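Local coordinates for protein NADH:ubiquinone oxidoreductase, Na translocating, C subunit (Parabacteroides distasonis, PDB 3LWX) that is a subunit of a sodium-translocating oxidoreductase complex and carries a domain of the FMN-binding family, at residues Val74-Val79 with Pro83-Ala88; Arg17-Arg22 with Asp115-Gly120. All blocks are in the same frame, centred on the assembly; numbering follows the deposited sequence.

Contact 1: residues Val74-Val79 with Pro83-Ala88; sequences VFVANV and PKYIMA
V76 lies alongside Y85 and P83 on one face of the sheet, all three side chains leaning the same way. The two methyls of V76 divide the work: CG1, anti to the backbone N (chi1 -174°), rests 3.8 Å from P83 CB, while CG2 reaches obliquely to Y85 CD1 at 3.9 Å. V74 CG1 comes to the same ring from its edge, near the ring plane. On the other face F75 and I86 meet through their stems, CB to CB at 4.0 Å; the F75 ring follows, its CD2 lying 3.7 Å from I86 O. I86 CD1 lies against F75 CB and reaches toward A77 CB. Farther along, the aliphatic part of K84 crosses V79 at about a right angle, K84 CG lying 3.8 Å from V79 CG2, and its NZ goes on to a salt bridge with D105. Between the two faces F75 and I86 exchange two backbone hydrogen bonds, as do A77 and K84; F75 N to I86 O is nearly straight at the hydrogen (170°). V76 with Y85 is the non-hydrogen-bonded pair between them. The result is an antiparallel beta hairpin of strands 71-79 and 82-92, in the middle of the main sheet.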
loop_
_atom_site.group_PDB
_atom_site.type_symbol
_atom_site.label_atom_id
_atom_site.label_comp_id
_atom_site.label_asym_id
_atom_site.label_seq_id
_atom_site.Cartn_x
_atom_site.Cartn_y
_atom_site.Cartn_z
ATOM N N VAL A 74 -2.442 -6.717 -7.317
ATOM C CA VAL A 74 -1.968 -7.519 -6.209
ATOM C C VAL A 74 -0.567 -8.020 -6.555
ATOM O O VAL A 74 -0.349 -8.572 -7.640
ATOM C CB VAL A 74 -2.880 -8.744 -5.938
ATOM C CG1 VAL A 74 -2.340 -9.564 -4.775
ATOM C CG2 VAL A 74 -4.314 -8.300 -5.642
ATOM N N PHE A 75 0.393 -7.791 -5.665
ATOM C CA PHE A 75 1.758 -8.316 -5.816
ATOM C C PHE A 75 1.922 -9.339 -4.706
ATOM O O PHE A 75 1.666 -9.025 -3.539
ATOM C CB PHE A 75 2.788 -7.200 -5.703
ATOM C CG PHE A 75 2.498 -6.039 -6.597
ATOM C CD1 PHE A 75 2.983 -5.993 -7.890
ATOM C CD2 PHE A 75 1.688 -4.998 -6.153
ATOM C CE1 PHE A 75 2.690 -4.922 -8.722
ATOM C CE2 PHE A 75 1.386 -3.938 -6.987
ATOM C CZ PHE A 75 1.896 -3.906 -8.272
ATOM N N VAL A 76 2.320 -10.565 -5.046
ATOM C CA VAL A 76 2.456 -11.618 -4.061
ATOM C C VAL A 76 3.920 -11.945 -3.875
ATOM O O VAL A 76 4.601 -12.366 -4.816
ATOM C CB VAL A 76 1.677 -12.894 -4.446
ATOM C CG1 VAL A 76 1.726 -13.898 -3.318
ATOM C CG2 VAL A 76 0.231 -12.558 -4.811
ATOM N N ALA A 77 4.416 -11.663 -2.672
ATOM C CA ALA A 77 5.771 -11.977 -2.291
ATOM C C ALA A 77 5.826 -13.358 -1.679
ATOM O O ALA A 77 4.863 -13.819 -1.062
ATOM C CB ALA A 77 6.314 -10.937 -1.307
ATOM N N ASN A 78 6.963 -14.025 -1.879
ATOM C CA ASN A 78 7.239 -15.326 -1.305
ATOM C C ASN A 78 8.312 -15.059 -0.255
ATOM O O ASN A 78 9.486 -14.841 -0.573
ATOM C CB ASN A 78 7.671 -16.325 -2.389
ATOM C CG ASN A 78 7.986 -17.689 -1.836
ATOM O OD1 ASN A 78 8.100 -17.852 -0.638
ATOM N ND2 ASN A 78 8.165 -18.674 -2.719
ATOM N N VAL A 79 7.876 -14.990 0.993
ATOM C CA VAL A 79 8.733 -14.707 2.132
ATOM C C VAL A 79 8.806 -15.976 2.977
ATOM O O VAL A 79 7.818 -16.386 3.592
ATOM C CB VAL A 79 8.186 -13.513 2.946
ATOM C CG1 VAL A 79 9.023 -13.280 4.192
ATOM C CG2 VAL A 79 8.170 -12.256 2.075
ATOM N N PRO A 83 3.083 -16.717 1.329
ATOM C CA PRO A 83 2.728 -15.519 0.606
ATOM C C PRO A 83 2.464 -14.305 1.506
ATOM O O PRO A 83 1.940 -14.424 2.620
ATOM C CB PRO A 83 1.436 -15.932 -0.107
ATOM C CG PRO A 83 0.819 -16.954 0.815
ATOM C CD PRO A 83 1.987 -17.708 1.351
ATOM N N LYS A 84 2.889 -13.152 1.003
ATOM C CA LYS A 84 2.459 -11.851 1.515
ATOM C C LYS A 84 1.741 -11.184 0.346
ATOM O O LYS A 84 2.264 -11.189 -0.774
ATOM C CB LYS A 84 3.613 -10.961 1.981
ATOM C CG LYS A 84 4.529 -11.591 3.008
ATOM C CD LYS A 84 3.836 -11.886 4.323
ATOM C CE LYS A 84 4.831 -12.388 5.360
ATOM N NZ LYS A 84 4.161 -12.822 6.606
ATOM N N TYR A 85 0.573 -10.605 0.602
ATOM C CA TYR A 85 -0.218 -9.966 -0.443
ATOM C C TYR A 85 -0.082 -8.456 -0.311
ATOM O O TYR A 85 -0.462 -7.890 0.714
ATOM C CB TYR A 85 -1.681 -10.387 -0.347
ATOM C CG TYR A 85 -1.874 -11.884 -0.438
ATOM C CD1 TYR A 85 -2.012 -12.519 -1.669
ATOM C CD2 TYR A 85 -1.914 -12.668 0.703
ATOM C CE1 TYR A 85 -2.180 -13.887 -1.750
ATOM C CE2 TYR A 85 -2.098 -14.052 0.630
ATOM C CZ TYR A 85 -2.222 -14.647 -0.606
ATOM O OH TYR A 85 -2.420 -16.014 -0.687
ATOM N N ILE A 86 0.438 -7.827 -1.358
ATOM C CA ILE A 86 0.707 -6.394 -1.381
ATOM C C ILE A 86 -0.342 -5.725 -2.266
ATOM O O ILE A 86 -0.571 -6.142 -3.416
ATOM C CB ILE A 86 2.100 -6.090 -1.948
ATOM C CG1 ILE A 86 3.189 -6.864 -1.212
ATOM C CG2 ILE A 86 2.401 -4.583 -1.900
ATOM C CD1 ILE A 86 4.516 -6.921 -1.945
HETATM N N MSE A 87 -0.997 -4.699 -1.719
HETATM C CA MSE A 87 -2.089 -3.977 -2.333
HETATM C C MSE A 87 -1.723 -2.509 -2.466
HETATM O O MSE A 87 -0.958 -1.974 -1.665
HETATM C CB MSE A 87 -3.342 -4.153 -1.471
HETATM C CG MSE A 87 -3.827 -5.584 -1.450
HETATM SE SE MSE A 87 -5.223 -5.979 -0.229
HETATM C CE MSE A 87 -4.171 -6.017 1.386
ATOM N N ALA A 88 -2.249 -1.893 -3.516
ATOM C CA ALA A 88 -1.941 -0.513 -3.868
ATOM C C ALA A 88 -3.006 0.449 -3.356
ATOM O O ALA A 88 -4.210 0.217 -3.525
ATOM C CB ALA A 88 -1.775 -0.380 -5.370
#

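Contact 2: residues Arg17-Arg22 with Asp115-Gly120; sequences RQQILR and DFSHQG
R22 grips the D115 carboxylate side-on with two nitrogens, one to each oxygen. The shorter bond, R22 NE to D115 OD1 at 2.8 Å, is nearly straight (171°); OD1 lies in the guanidinium plane, yet NE approaches it from above the carboxylate plane. The second, R22 NH2 to D115 OD2, is longer at 3.2 Å and more bent, on the syn side of OD2 but tilted out of both planes. The two planes stand 59° apart, so NE can lie above one while OD1 stays in the other. D115 OD2 also lies 3.6 Å from Q19 CB and accepts a hydrogen bond from a water 2.8 Å away. That water donates again to Q19 OE1 and accepts from S117 OG, linking D115, Q19 and S117. The contact ties helix 4-23 to strand 111-118, part of the FMN-binding domain and an outermost strand of the antiparallel sheet. The bend at R22 chi3 (-65°) turns the guanidinium back over its own helix, one face above Q18 O and Q19 CA. Beyond this shell, D15 OD1 accepts a hydrogen bond from Q19 NE2, holding the amide. Backbone hydrogen bonds between D115 and Y101 and between S117 and W99 fix the strand that presents carboxylate and hydroxyl.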
loop_
_atom_site.group_PDB
_atom_site.type_symbol
_atom_site.label_atom_id
_atom_site.label_comp_id
_atom_site.label_asym_id
_atom_site.label_seq_id
_atom_site.Cartn_x
_atom_site.Cartn_y
_atom_site.Cartn_z
ATOM N N ARG A 17 9.360 0.025 -7.362
ATOM C CA ARG A 17 9.848 -1.221 -6.768
ATOM C C ARG A 17 10.282 -1.010 -5.329
ATOM O O ARG A 17 9.964 -1.822 -4.462
ATOM C CB ARG A 17 11.030 -1.795 -7.548
ATOM C CG ARG A 17 10.700 -2.288 -8.941
ATOM C CD ARG A 17 11.898 -2.974 -9.580
ATOM N NE ARG A 17 11.587 -3.420 -10.945
ATOM C CZ ARG A 17 11.924 -2.781 -12.071
ATOM N NH1 ARG A 17 12.650 -1.670 -12.055
ATOM N NH2 ARG A 17 11.550 -3.277 -13.243
ATOM N N GLN A 18 10.999 0.091 -5.067
ATOM C CA GLN A 18 11.425 0.411 -3.698
ATOM C C GLN A 18 10.232 0.585 -2.758
ATOM O O GLN A 18 10.282 0.136 -1.614
ATOM C CB GLN A 18 12.304 1.662 -3.648
ATOM C CG GLN A 18 13.679 1.504 -4.207
ATOM C CD GLN A 18 14.380 2.845 -4.245
ATOM O OE1 GLN A 18 14.019 3.718 -5.017
ATOM N NE2 GLN A 18 15.354 3.026 -3.383
ATOM N N GLN A 19 9.178 1.261 -3.227
ATOM C CA GLN A 19 7.975 1.473 -2.417
ATOM C C GLN A 19 7.309 0.140 -2.061
ATOM O O GLN A 19 6.925 -0.109 -0.916
ATOM C CB GLN A 19 6.994 2.359 -3.165
ATOM C CG GLN A 19 7.469 3.788 -3.360
ATOM C CD GLN A 19 6.604 4.529 -4.355
ATOM O OE1 GLN A 19 5.378 4.515 -4.272
ATOM N NE2 GLN A 19 7.247 5.182 -5.315
ATOM N N ILE A 20 7.126 -0.710 -3.065
ATOM C CA ILE A 20 6.545 -2.027 -2.870
ATOM C C ILE A 20 7.412 -2.830 -1.889
ATOM O O ILE A 20 6.886 -3.458 -0.958
ATOM C CB ILE A 20 6.375 -2.725 -4.233
ATOM C CG1 ILE A 20 5.271 -2.018 -5.028
ATOM C CG2 ILE A 20 6.044 -4.204 -4.041
ATOM C CD1 ILE A 20 5.147 -2.465 -6.473
ATOM N N LEU A 21 8.723 -2.818 -2.102
ATOM C CA LEU A 21 9.612 -3.523 -1.187
ATOM C C LEU A 21 9.520 -2.983 0.250
ATOM O O LEU A 21 9.515 -3.770 1.209
ATOM C CB LEU A 21 11.050 -3.488 -1.708
ATOM C CG LEU A 21 11.303 -4.379 -2.921
ATOM C CD1 LEU A 21 12.641 -4.016 -3.558
ATOM C CD2 LEU A 21 11.235 -5.852 -2.551
ATOM N N ARG A 22 9.436 -1.667 0.414
ATOM C CA ARG A 22 9.319 -1.119 1.772
ATOM C C ARG A 22 8.062 -1.627 2.463
ATOM O O ARG A 22 8.066 -1.799 3.681
ATOM C CB ARG A 22 9.362 0.412 1.794
ATOM C CG ARG A 22 10.738 0.982 1.476
ATOM C CD ARG A 22 10.831 2.453 1.818
ATOM N NE ARG A 22 9.961 3.313 1.019
ATOM C CZ ARG A 22 10.297 3.940 -0.101
ATOM N NH1 ARG A 22 11.492 3.797 -0.661
ATOM N NH2 ARG A 22 9.388 4.712 -0.691
ATOM N N ASP A 115 3.822 1.359 3.297
ATOM C CA ASP A 115 4.606 2.487 2.797
ATOM C C ASP A 115 3.626 3.525 2.281
ATOM O O ASP A 115 2.696 3.170 1.554
ATOM C CB ASP A 115 5.536 2.068 1.657
ATOM C CG ASP A 115 6.532 3.152 1.285
ATOM O OD1 ASP A 115 7.360 3.471 2.165
ATOM O OD2 ASP A 115 6.499 3.649 0.141
ATOM N N PHE A 116 3.860 4.795 2.612
ATOM C CA PHE A 116 2.992 5.874 2.161
ATOM C C PHE A 116 3.814 6.953 1.478
ATOM O O PHE A 116 4.891 7.318 1.962
ATOM C CB PHE A 116 2.197 6.477 3.332
ATOM C CG PHE A 116 1.375 5.462 4.085
ATOM C CD1 PHE A 116 0.160 5.023 3.597
ATOM C CD2 PHE A 116 1.830 4.922 5.265
ATOM C CE1 PHE A 116 -0.585 4.078 4.272
ATOM C CE2 PHE A 116 1.089 3.968 5.937
ATOM C CZ PHE A 116 -0.108 3.556 5.440
ATOM N N SER A 117 3.224 7.517 0.431
ATOM C CA SER A 117 3.840 8.540 -0.376
ATOM C C SER A 117 2.864 9.679 -0.643
ATOM O O SER A 117 1.654 9.558 -0.453
ATOM C CB SER A 117 4.306 7.969 -1.711
ATOM O OG SER A 117 5.338 7.016 -1.535
ATOM N N HIS A 118 3.402 10.791 -1.128
ATOM C CA HIS A 118 2.590 11.965 -1.400
ATOM C C HIS A 118 3.285 12.864 -2.403
ATOM O O HIS A 118 4.505 12.829 -2.578
ATOM C CB HIS A 118 2.332 12.754 -0.114
ATOM C CG HIS A 118 3.589 13.235 0.521
ATOM N ND1 HIS A 118 4.131 14.474 0.252
ATOM C CD2 HIS A 118 4.481 12.586 1.313
ATOM C CE1 HIS A 118 5.283 14.576 0.889
ATOM N NE2 HIS A 118 5.525 13.444 1.533
ATOM N N GLN A 119 2.482 13.690 -3.047
ATOM C CA GLN A 119 2.965 14.631 -4.052
ATOM C C GLN A 119 3.522 15.915 -3.481
ATOM O O GLN A 119 4.515 16.430 -3.979
ATOM C CB GLN A 119 1.803 14.971 -4.992
ATOM C CG GLN A 119 2.106 15.942 -6.152
ATOM C CD GLN A 119 1.966 17.451 -5.850
ATOM O OE1 GLN A 119 2.557 18.273 -6.554
ATOM N NE2 GLN A 119 1.178 17.816 -4.836
ATOM N N GLY A 120 2.855 16.459 -2.472
ATOM C CA GLY A 120 3.219 17.778 -1.975
ATOM C C GLY A 120 2.825 18.105 -0.561
ATOM O O GLY A 120 2.558 19.271 -0.251
HETATM O O HOH W 1 4.491 4.478 -1.571
#

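Contact 1 and contact 2 lie on the same antiparallel sheet, their centres about 15 Å apart. The hairpin of contact 1 is local, with three residues between its segments; contact 2 spans 92 residues, and the whole hairpin falls within that interval. I20, on the helix of contact 2, bridges them: its CG2 packs 3.8 Å from I86 CD1 and its CD1 lies 4.0 Å from F75 CZ. The helix thus meets the hairpin through hydrocarbon, whereas it meets strand 111-118 through a salt bridge and a water. Strand 97-104 lies between the two, hydrogen-bonded to the hairpin through Y85 and M87 and to the edge strand through D115 and S117.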